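Local coordinates for protein dihydroxyacetone kinase (Citrobacter freundii, PDB 1UN8) that phosphorylates dihydroxyacetone with ATP, as a divalent-cation-dependent homodimer that serves the oxidative route of glycerol fermentation, at residues I22-A30 and T320-P328; I38-L46 and I69-C79. All coordinates share one frame; numbering follows the deposited sequence.

Contact 1. Residues I22-A30 and T320-P328; sequences IASPWNNLA and TEVETSNWP
In the kinase's DhaK region, the turn between helix 12-22 and strand 29-32 meets the irregular chain after helix 314-319, with Trp26 and Glu323 making the broadest contact. The Glu323 side chain lies over one face of the indole: CB is 3.7 Å from the centroid of the five-membered ring and 15° off its normal, a CH-pi contact. With CG anti to the carbonyl carbon (chi1 -49°) and the chain extended beyond it, the carboxylate reaches the six-membered ring and stacks on it, the two planes 18° apart; OE2 approaches CZ3 of Trp26 at 3.7 Å. At the ring edge, NE1 of Trp26 gives a weak, bent bond to Thr324 O (3.2 Å), which lies in the ring plane. Asn28 ND2 adds a second weak bond, to Glu323 O at 2.9 Å, and also donates to a water that in turn donates to Glu323 OE1 (2.9 Å), tying the carboxylate to the amide. Ser325 OG sits between Pro25 CD at 3.4 Å and Leu29 CD1 at 3.5 Å. An ST motif, Trp327 N to Thr324 OG1 at 3.2 Å, shapes the partner chain. Within the turn, Ser24 OG accepts weakly from the backbone N of Asn27. The carbonyls of Ser24 and Pro25 bind Arg334 of the second subunit, so the arrangement is loop-on-loop packing of a helix-to-strand connection at the DhaK dimer interface.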
loop_
_atom_site.group_PDB
_atom_site.type_symbol
_atom_site.label_atom_id
_atom_site.label_comp_id
_atom_site.label_asym_id
_atom_site.label_seq_id
_atom_site.Cartn_x
_atom_site.Cartn_y
_atom_site.Cartn_z
ATOM N N ILE A 22 16.145 -8.188 -4.389
ATOM C CA ILE A 22 16.706 -7.016 -5.066
ATOM C C ILE A 22 16.568 -5.751 -4.222
ATOM O O ILE A 22 17.405 -4.844 -4.296
ATOM C CB ILE A 22 16.004 -6.716 -6.429
ATOM C CG1 ILE A 22 16.169 -7.874 -7.419
ATOM C CG2 ILE A 22 16.581 -5.439 -7.016
ATOM C CD1 ILE A 22 17.582 -8.074 -7.903
ATOM N N ALA A 23 15.513 -5.687 -3.415
ATOM C CA ALA A 23 15.269 -4.499 -2.594
ATOM C C ALA A 23 15.616 -4.663 -1.128
ATOM O O ALA A 23 15.333 -3.772 -0.324
ATOM C CB ALA A 23 13.821 -4.070 -2.721
ATOM N N SER A 24 16.227 -5.791 -0.780
ATOM C CA SER A 24 16.613 -6.062 0.599
ATOM C C SER A 24 17.462 -4.964 1.238
ATOM O O SER A 24 18.594 -4.725 0.840
ATOM C CB SER A 24 17.379 -7.378 0.677
ATOM O OG SER A 24 17.872 -7.581 1.990
ATOM N N PRO A 25 16.931 -4.292 2.257
ATOM C CA PRO A 25 17.676 -3.229 2.926
ATOM C C PRO A 25 18.988 -3.746 3.525
ATOM O O PRO A 25 20.016 -3.081 3.430
ATOM C CB PRO A 25 16.714 -2.767 4.019
ATOM C CG PRO A 25 15.380 -3.114 3.489
ATOM C CD PRO A 25 15.608 -4.467 2.871
ATOM N N TRP A 26 18.943 -4.923 4.152
ATOM C CA TRP A 26 20.126 -5.507 4.782
ATOM C C TRP A 26 20.918 -6.427 3.856
ATOM O O TRP A 26 22.041 -6.827 4.179
ATOM C CB TRP A 26 19.739 -6.301 6.032
ATOM C CG TRP A 26 18.956 -5.531 7.032
ATOM C CD1 TRP A 26 17.597 -5.399 7.082
ATOM C CD2 TRP A 26 19.476 -4.751 8.119
ATOM N NE1 TRP A 26 17.237 -4.580 8.130
ATOM C CE2 TRP A 26 18.368 -4.167 8.782
ATOM C CE3 TRP A 26 20.771 -4.483 8.596
ATOM C CZ2 TRP A 26 18.515 -3.328 9.896
ATOM C CZ3 TRP A 26 20.920 -3.650 9.701
ATOM C CH2 TRP A 26 19.795 -3.081 10.340
ATOM N N ASN A 27 20.346 -6.762 2.707
ATOM C CA ASN A 27 21.031 -7.652 1.781
ATOM C C ASN A 27 21.382 -8.937 2.537
ATOM O O ASN A 27 22.451 -9.525 2.346
ATOM C CB ASN A 27 22.301 -6.986 1.249
ATOM C CG ASN A 27 22.957 -7.789 0.147
ATOM O OD1 ASN A 27 24.165 -7.676 -0.083
ATOM N ND2 ASN A 27 22.172 -8.620 -0.534
ATOM N N ASN A 28 20.459 -9.362 3.394
ATOM C CA ASN A 28 20.641 -10.555 4.203
ATOM C C ASN A 28 19.729 -11.680 3.760
ATOM O O ASN A 28 19.476 -12.604 4.521
ATOM C CB ASN A 28 20.333 -10.243 5.660
ATOM C CG ASN A 28 18.884 -9.820 5.868
ATOM O OD1 ASN A 28 18.239 -9.303 4.951
ATOM N ND2 ASN A 28 18.363 -10.038 7.077
ATOM N N LEU A 29 19.231 -11.607 2.533
ATOM C CA LEU A 29 18.343 -12.644 2.037
ATOM C C LEU A 29 18.973 -13.388 0.873
ATOM O O LEU A 29 19.728 -12.812 0.100
ATOM C CB LEU A 29 17.014 -12.017 1.599
ATOM C CG LEU A 29 16.389 -11.111 2.667
ATOM C CD1 LEU A 29 15.247 -10.300 2.064
ATOM C CD2 LEU A 29 15.920 -11.951 3.851
ATOM N N ALA A 30 18.657 -14.667 0.746
ATOM C CA ALA A 30 19.194 -15.464 -0.335
ATOM C C ALA A 30 18.245 -16.598 -0.684
ATOM O O ALA A 30 17.634 -17.205 0.198
ATOM C CB ALA A 30 20.553 -16.030 0.068
ATOM N N THR A 320 12.737 -4.864 20.630
ATOM C CA THR A 320 14.115 -5.121 20.239
ATOM C C THR A 320 14.298 -4.919 18.754
ATOM O O THR A 320 13.450 -5.315 17.964
ATOM C CB THR A 320 14.541 -6.548 20.591
ATOM O OG1 THR A 320 13.711 -7.484 19.891
ATOM C CG2 THR A 320 14.405 -6.791 22.085
ATOM N N GLU A 321 15.402 -4.296 18.365
ATOM C CA GLU A 321 15.653 -4.082 16.949
ATOM C C GLU A 321 15.958 -5.423 16.305
ATOM O O GLU A 321 16.531 -6.310 16.939
ATOM C CB GLU A 321 16.850 -3.151 16.740
ATOM C CG GLU A 321 16.741 -1.808 17.436
ATOM C CD GLU A 321 17.936 -0.905 17.144
ATOM O OE1 GLU A 321 19.094 -1.348 17.340
ATOM O OE2 GLU A 321 17.717 0.252 16.722
ATOM N N VAL A 322 15.560 -5.574 15.047
ATOM C CA VAL A 322 15.838 -6.798 14.297
ATOM C C VAL A 322 16.369 -6.352 12.941
ATOM O O VAL A 322 16.458 -5.152 12.686
ATOM C CB VAL A 322 14.561 -7.659 14.118
ATOM C CG1 VAL A 322 14.020 -8.064 15.482
ATOM C CG2 VAL A 322 13.500 -6.881 13.336
ATOM N N GLU A 323 16.731 -7.295 12.080
ATOM C CA GLU A 323 17.233 -6.931 10.760
ATOM C C GLU A 323 16.422 -7.608 9.669
ATOM O O GLU A 323 16.807 -8.662 9.160
ATOM C CB GLU A 323 18.692 -7.333 10.606
ATOM C CG GLU A 323 19.557 -6.904 11.753
ATOM C CD GLU A 323 21.019 -7.128 11.474
ATOM O OE1 GLU A 323 21.344 -8.094 10.737
ATOM O OE2 GLU A 323 21.834 -6.338 12.002
ATOM N N THR A 324 15.304 -6.993 9.306
ATOM C CA THR A 324 14.445 -7.543 8.265
ATOM C C THR A 324 14.024 -6.462 7.277
ATOM O O THR A 324 14.158 -5.268 7.544
ATOM C CB THR A 324 13.181 -8.177 8.873
ATOM O OG1 THR A 324 12.454 -7.180 9.608
ATOM C CG2 THR A 324 13.555 -9.325 9.809
ATOM N N SER A 325 13.499 -6.886 6.137
ATOM C CA SER A 325 13.079 -5.927 5.130
ATOM C C SER A 325 11.877 -5.103 5.532
ATOM O O SER A 325 11.717 -3.975 5.067
ATOM C CB SER A 325 12.738 -6.635 3.823
ATOM O OG SER A 325 13.851 -7.349 3.312
ATOM N N ASN A 326 11.005 -5.649 6.392
ATOM C CA ASN A 326 9.771 -4.915 6.677
ATOM C C ASN A 326 9.278 -4.763 8.120
ATOM O O ASN A 326 8.188 -4.241 8.327
ATOM C CB ASN A 326 8.650 -5.532 5.835
ATOM C CG ASN A 326 8.932 -5.465 4.360
ATOM O OD1 ASN A 326 8.619 -4.489 3.690
ATOM N ND2 ASN A 326 9.515 -6.534 3.833
ATOM N N TRP A 327 10.031 -5.203 9.124
ATOM C CA TRP A 327 9.537 -5.017 10.482
ATOM C C TRP A 327 9.474 -3.524 10.733
ATOM O O TRP A 327 10.440 -2.802 10.481
ATOM C CB TRP A 327 10.408 -5.775 11.512
ATOM C CG TRP A 327 10.013 -5.421 12.900
ATOM C CD1 TRP A 327 10.615 -4.518 13.732
ATOM C CD2 TRP A 327 8.866 -5.911 13.601
ATOM N NE1 TRP A 327 9.909 -4.411 14.905
ATOM C CE2 TRP A 327 8.831 -5.254 14.854
ATOM C CE3 TRP A 327 7.861 -6.839 13.294
ATOM C CZ2 TRP A 327 7.827 -5.495 15.801
ATOM C CZ3 TRP A 327 6.866 -7.079 14.232
ATOM C CH2 TRP A 327 6.856 -6.409 15.473
ATOM N N PRO A 328 8.326 -3.050 11.243
ATOM C CA PRO A 328 8.160 -1.636 11.578
ATOM C C PRO A 328 8.444 -1.364 13.051
ATOM O O PRO A 328 7.947 -2.074 13.922
ATOM C CB PRO A 328 6.709 -1.390 11.234
ATOM C CG PRO A 328 6.079 -2.661 11.719
ATOM C CD PRO A 328 7.032 -3.748 11.262
HETATM O O HOH W 1 19.547 -10.161 9.824
#

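Contact 2. Residues I38-L46 and I69-C79; sequences IRIVVRRDL and IGKGMLTAAVC
Arg43 sets CG between its backbone N and carbonyl carbon (chi1 51°), and a bend at chi3 (-69°) then lays the guanidinium against the Gly70-Lys71 peptide. Gly70 C is 3.5 Å above the middle of the guanidinium plane and Lys71 N lies over the same face toward the rim; the peptide thus covers that face, and the angle from NH1 to Gly70 O is too poor for a hydrogen bond. The charge is paired instead with Glu167 of helix 155-167, through a salt bridge from NH1. Nearer the backbone, Arg43 CG packs 3.2 Å from Thr75 O, the carbonyl that also accepts from Arg43 N. The Gly70-Lys71 peptide belongs to a type II turn, Gly70 to Met73, closed by Met73 N to Gly70 O at 2.7 Å. Beyond it the segments pair as antiparallel strands 40-43 and 76-79, at 173° with axes 4.9 Å apart, within the mixed sheet of the DhaK region. Val41 and Ala77 form the hydrogen-bonded pair, N to O in both directions, flanked by the non-hydrogen-bonded pairs Ile40-Val78 and Val42-Ala76. On the face of Val42, its CG2 touches Ala76 CB at 3.8 Å, and helix 88-98 covers Ile40 and Val42. On the face of Val41, CG1 meets Ile69 CD1 at 3.6 Å, while helix 12-22 packs on Val41 and Cys79. At the far end Cys79 N donates to Arg39 O (2.9 Å), and a water accepts from Arg39 N and donates to Cys79 O.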
loop_
_atom_site.group_PDB
_atom_site.type_symbol
_atom_site.label_atom_id
_atom_site.label_comp_id
_atom_site.label_asym_id
_atom_site.label_seq_id
_atom_site.Cartn_x
_atom_site.Cartn_y
_atom_site.Cartn_z
ATOM N N ILE A 38 10.221 -25.673 -5.552
ATOM C CA ILE A 38 10.457 -25.375 -4.147
ATOM C C ILE A 38 10.931 -23.936 -4.107
ATOM O O ILE A 38 11.906 -23.581 -4.771
ATOM C CB ILE A 38 11.530 -26.314 -3.525
ATOM C CG1 ILE A 38 10.895 -27.672 -3.219
ATOM C CG2 ILE A 38 12.102 -25.724 -2.245
ATOM C CD1 ILE A 38 11.541 -28.849 -3.963
ATOM N N ARG A 39 10.238 -23.108 -3.333
ATOM C CA ARG A 39 10.584 -21.696 -3.243
ATOM C C ARG A 39 10.897 -21.275 -1.816
ATOM O O ARG A 39 10.024 -20.826 -1.074
ATOM C CB ARG A 39 9.442 -20.863 -3.845
ATOM C CG ARG A 39 9.581 -20.700 -5.363
ATOM C CD ARG A 39 8.265 -20.433 -6.067
ATOM N NE ARG A 39 7.339 -21.528 -5.812
ATOM C CZ ARG A 39 6.454 -21.991 -6.688
ATOM N NH1 ARG A 39 6.358 -21.465 -7.903
ATOM N NH2 ARG A 39 5.660 -22.991 -6.338
ATOM N N ILE A 40 12.166 -21.418 -1.451
ATOM C CA ILE A 40 12.635 -21.084 -0.119
ATOM C C ILE A 40 13.605 -19.915 -0.087
ATOM O O ILE A 40 14.549 -19.848 -0.876
ATOM C CB ILE A 40 13.352 -22.279 0.521
ATOM C CG1 ILE A 40 12.477 -23.530 0.399
ATOM C CG2 ILE A 40 13.695 -21.950 1.964
ATOM C CD1 ILE A 40 12.804 -24.620 1.435
ATOM N N VAL A 41 13.364 -18.989 0.830
ATOM C CA VAL A 41 14.239 -17.846 0.989
ATOM C C VAL A 41 14.828 -18.028 2.358
ATOM O O VAL A 41 14.117 -18.354 3.305
ATOM C CB VAL A 41 13.494 -16.515 0.966
ATOM C CG1 VAL A 41 14.445 -15.384 1.370
ATOM C CG2 VAL A 41 12.948 -16.263 -0.422
ATOM N N VAL A 42 16.131 -17.828 2.464
ATOM C CA VAL A 42 16.800 -18.003 3.738
ATOM C C VAL A 42 17.747 -16.850 4.005
ATOM O O VAL A 42 18.133 -16.138 3.084
ATOM C CB VAL A 42 17.592 -19.319 3.757
ATOM C CG1 VAL A 42 18.909 -19.151 3.011
ATOM C CG2 VAL A 42 17.815 -19.749 5.182
ATOM N N ARG A 43 18.116 -16.667 5.263
ATOM C CA ARG A 43 19.023 -15.593 5.626
ATOM C C ARG A 43 20.473 -16.002 5.417
ATOM O O ARG A 43 20.813 -17.178 5.527
ATOM C CB ARG A 43 18.799 -15.193 7.079
ATOM C CG ARG A 43 18.807 -16.352 8.032
ATOM C CD ARG A 43 18.318 -15.937 9.409
ATOM N NE ARG A 43 19.254 -15.049 10.094
ATOM C CZ ARG A 43 19.141 -14.681 11.368
ATOM N NH1 ARG A 43 18.121 -15.127 12.101
ATOM N NH2 ARG A 43 20.048 -13.876 11.915
ATOM N N ARG A 44 21.316 -15.023 5.099
ATOM C CA ARG A 44 22.737 -15.264 4.874
ATOM C C ARG A 44 23.475 -15.296 6.214
ATOM O O ARG A 44 24.628 -15.710 6.297
ATOM C CB ARG A 44 23.293 -14.175 3.952
ATOM C CG ARG A 44 22.764 -14.284 2.531
ATOM C CD ARG A 44 22.363 -12.935 1.975
ATOM N NE ARG A 44 23.511 -12.068 1.723
ATOM C CZ ARG A 44 24.415 -12.285 0.773
ATOM N NH1 ARG A 44 24.307 -13.346 -0.017
ATOM N NH2 ARG A 44 25.424 -11.443 0.614
ATOM N N ASP A 45 22.777 -14.869 7.261
ATOM C CA ASP A 45 23.306 -14.853 8.624
ATOM C C ASP A 45 23.131 -16.209 9.270
ATOM O O ASP A 45 23.024 -16.292 10.489
ATOM C CB ASP A 45 22.534 -13.857 9.492
ATOM C CG ASP A 45 22.801 -12.432 9.120
ATOM O OD1 ASP A 45 22.658 -12.105 7.918
ATOM O OD2 ASP A 45 23.147 -11.642 10.032
ATOM N N LEU A 46 23.086 -17.273 8.481
ATOM C CA LEU A 46 22.877 -18.588 9.068
ATOM C C LEU A 46 23.783 -18.965 10.234
ATOM O O LEU A 46 24.977 -19.211 10.055
ATOM C CB LEU A 46 22.973 -19.672 8.003
ATOM C CG LEU A 46 21.617 -20.268 7.624
ATOM C CD1 LEU A 46 21.833 -21.594 6.912
ATOM C CD2 LEU A 46 20.783 -20.484 8.883
ATOM N N ILE A 69 12.340 -12.114 7.566
ATOM C CA ILE A 69 13.471 -13.031 7.667
ATOM C C ILE A 69 14.674 -12.166 8.068
ATOM O O ILE A 69 14.892 -11.093 7.498
ATOM C CB ILE A 69 13.750 -13.713 6.303
ATOM C CG1 ILE A 69 12.711 -14.785 6.009
ATOM C CG2 ILE A 69 15.174 -14.295 6.261
ATOM C CD1 ILE A 69 12.797 -15.297 4.594
ATOM N N GLY A 70 15.442 -12.631 9.044
ATOM C CA GLY A 70 16.625 -11.919 9.503
ATOM C C GLY A 70 16.855 -11.986 11.003
ATOM O O GLY A 70 15.991 -12.469 11.770
ATOM N N LYS A 71 17.994 -11.461 11.302
ATOM C CA LYS A 71 18.390 -11.419 12.702
ATOM C C LYS A 71 17.272 -10.889 13.601
ATOM O O LYS A 71 16.752 -9.792 13.386
ATOM C CB LYS A 71 19.642 -10.550 12.828
ATOM C CG LYS A 71 20.262 -10.505 14.208
ATOM C CD LYS A 71 21.473 -9.582 14.212
ATOM C CE LYS A 71 22.124 -9.519 15.581
ATOM N NZ LYS A 71 23.244 -8.537 15.579
ATOM N N GLY A 72 16.891 -11.679 14.602
ATOM C CA GLY A 72 15.835 -11.268 15.515
ATOM C C GLY A 72 14.456 -11.798 15.142
ATOM O O GLY A 72 13.497 -11.641 15.913
ATOM N N MET A 73 14.353 -12.409 13.957
ATOM C CA MET A 73 13.091 -12.965 13.478
ATOM C C MET A 73 13.287 -14.236 12.663
ATOM O O MET A 73 14.192 -15.022 12.934
ATOM C CB MET A 73 12.313 -11.932 12.645
ATOM C CG MET A 73 11.706 -10.810 13.473
ATOM S SD MET A 73 10.597 -9.681 12.577
ATOM C CE MET A 73 9.010 -10.444 12.916
ATOM N N LEU A 74 12.435 -14.427 11.661
ATOM C CA LEU A 74 12.476 -15.618 10.828
ATOM C C LEU A 74 13.839 -16.006 10.286
ATOM O O LEU A 74 14.620 -15.151 9.877
ATOM C CB LEU A 74 11.483 -15.458 9.676
ATOM C CG LEU A 74 10.147 -16.197 9.830
ATOM C CD1 LEU A 74 9.672 -16.170 11.275
ATOM C CD2 LEU A 74 9.123 -15.561 8.897
ATOM N N THR A 75 14.113 -17.310 10.290
ATOM C CA THR A 75 15.373 -17.853 9.787
ATOM C C THR A 75 15.198 -18.144 8.310
ATOM O O THR A 75 16.109 -17.960 7.514
ATOM C CB THR A 75 15.756 -19.161 10.510
ATOM O OG1 THR A 75 16.065 -18.874 11.880
ATOM C CG2 THR A 75 16.957 -19.814 9.847
ATOM N N ALA A 76 14.005 -18.598 7.948
ATOM C CA ALA A 76 13.690 -18.910 6.565
ATOM C C ALA A 76 12.180 -18.873 6.395
ATOM O O ALA A 76 11.439 -18.896 7.375
ATOM C CB ALA A 76 14.227 -20.293 6.209
ATOM N N ALA A 77 11.727 -18.813 5.146
ATOM C CA ALA A 77 10.296 -18.790 4.846
ATOM C C ALA A 77 10.056 -19.708 3.658
ATOM O O ALA A 77 10.789 -19.661 2.668
ATOM C CB ALA A 77 9.828 -17.350 4.522
ATOM N N VAL A 78 9.038 -20.555 3.758
ATOM C CA VAL A 78 8.738 -21.469 2.671
ATOM C C VAL A 78 7.531 -20.881 1.944
ATOM O O VAL A 78 6.433 -20.808 2.509
ATOM C CB VAL A 78 8.403 -22.873 3.211
ATOM C CG1 VAL A 78 8.671 -23.920 2.143
ATOM C CG2 VAL A 78 9.205 -23.150 4.483
ATOM N N CYS A 79 7.755 -20.466 0.697
ATOM C CA CYS A 79 6.736 -19.831 -0.133
ATOM C C CYS A 79 5.996 -20.742 -1.106
ATOM O O CYS A 79 6.595 -21.302 -2.035
ATOM C CB CYS A 79 7.369 -18.680 -0.914
ATOM S SG CYS A 79 8.376 -17.575 0.113
HETATM O O HOH W 2 8.252 -23.412 -1.650
#

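Contacts 1 and 2 have centres 10 Å apart and both reach one sheet, contact 1 through strand 29-32; strand 40-43 lies between strands 29-32 and 76-80. Two probable backbone hydrogen bonds join them: Ala30 O to Val42 N, 2.8 Å, extends the sheet to strand 29-32, outermost within this chain, and Glu323 N to Lys71 O, also 2.8 Å, connects the chain after helix 314-319 to the Gly70-Met73 turn. Val339 of the second subunit packs against Ala30 and Val42. Contact 1 lies away from the substrate and ATP sites, whereas in contact 2 the Cys79 side chain is about 4 Å from that of substrate-binding Ser59, and the Val78 side chain about 8 Å from that of Asp114.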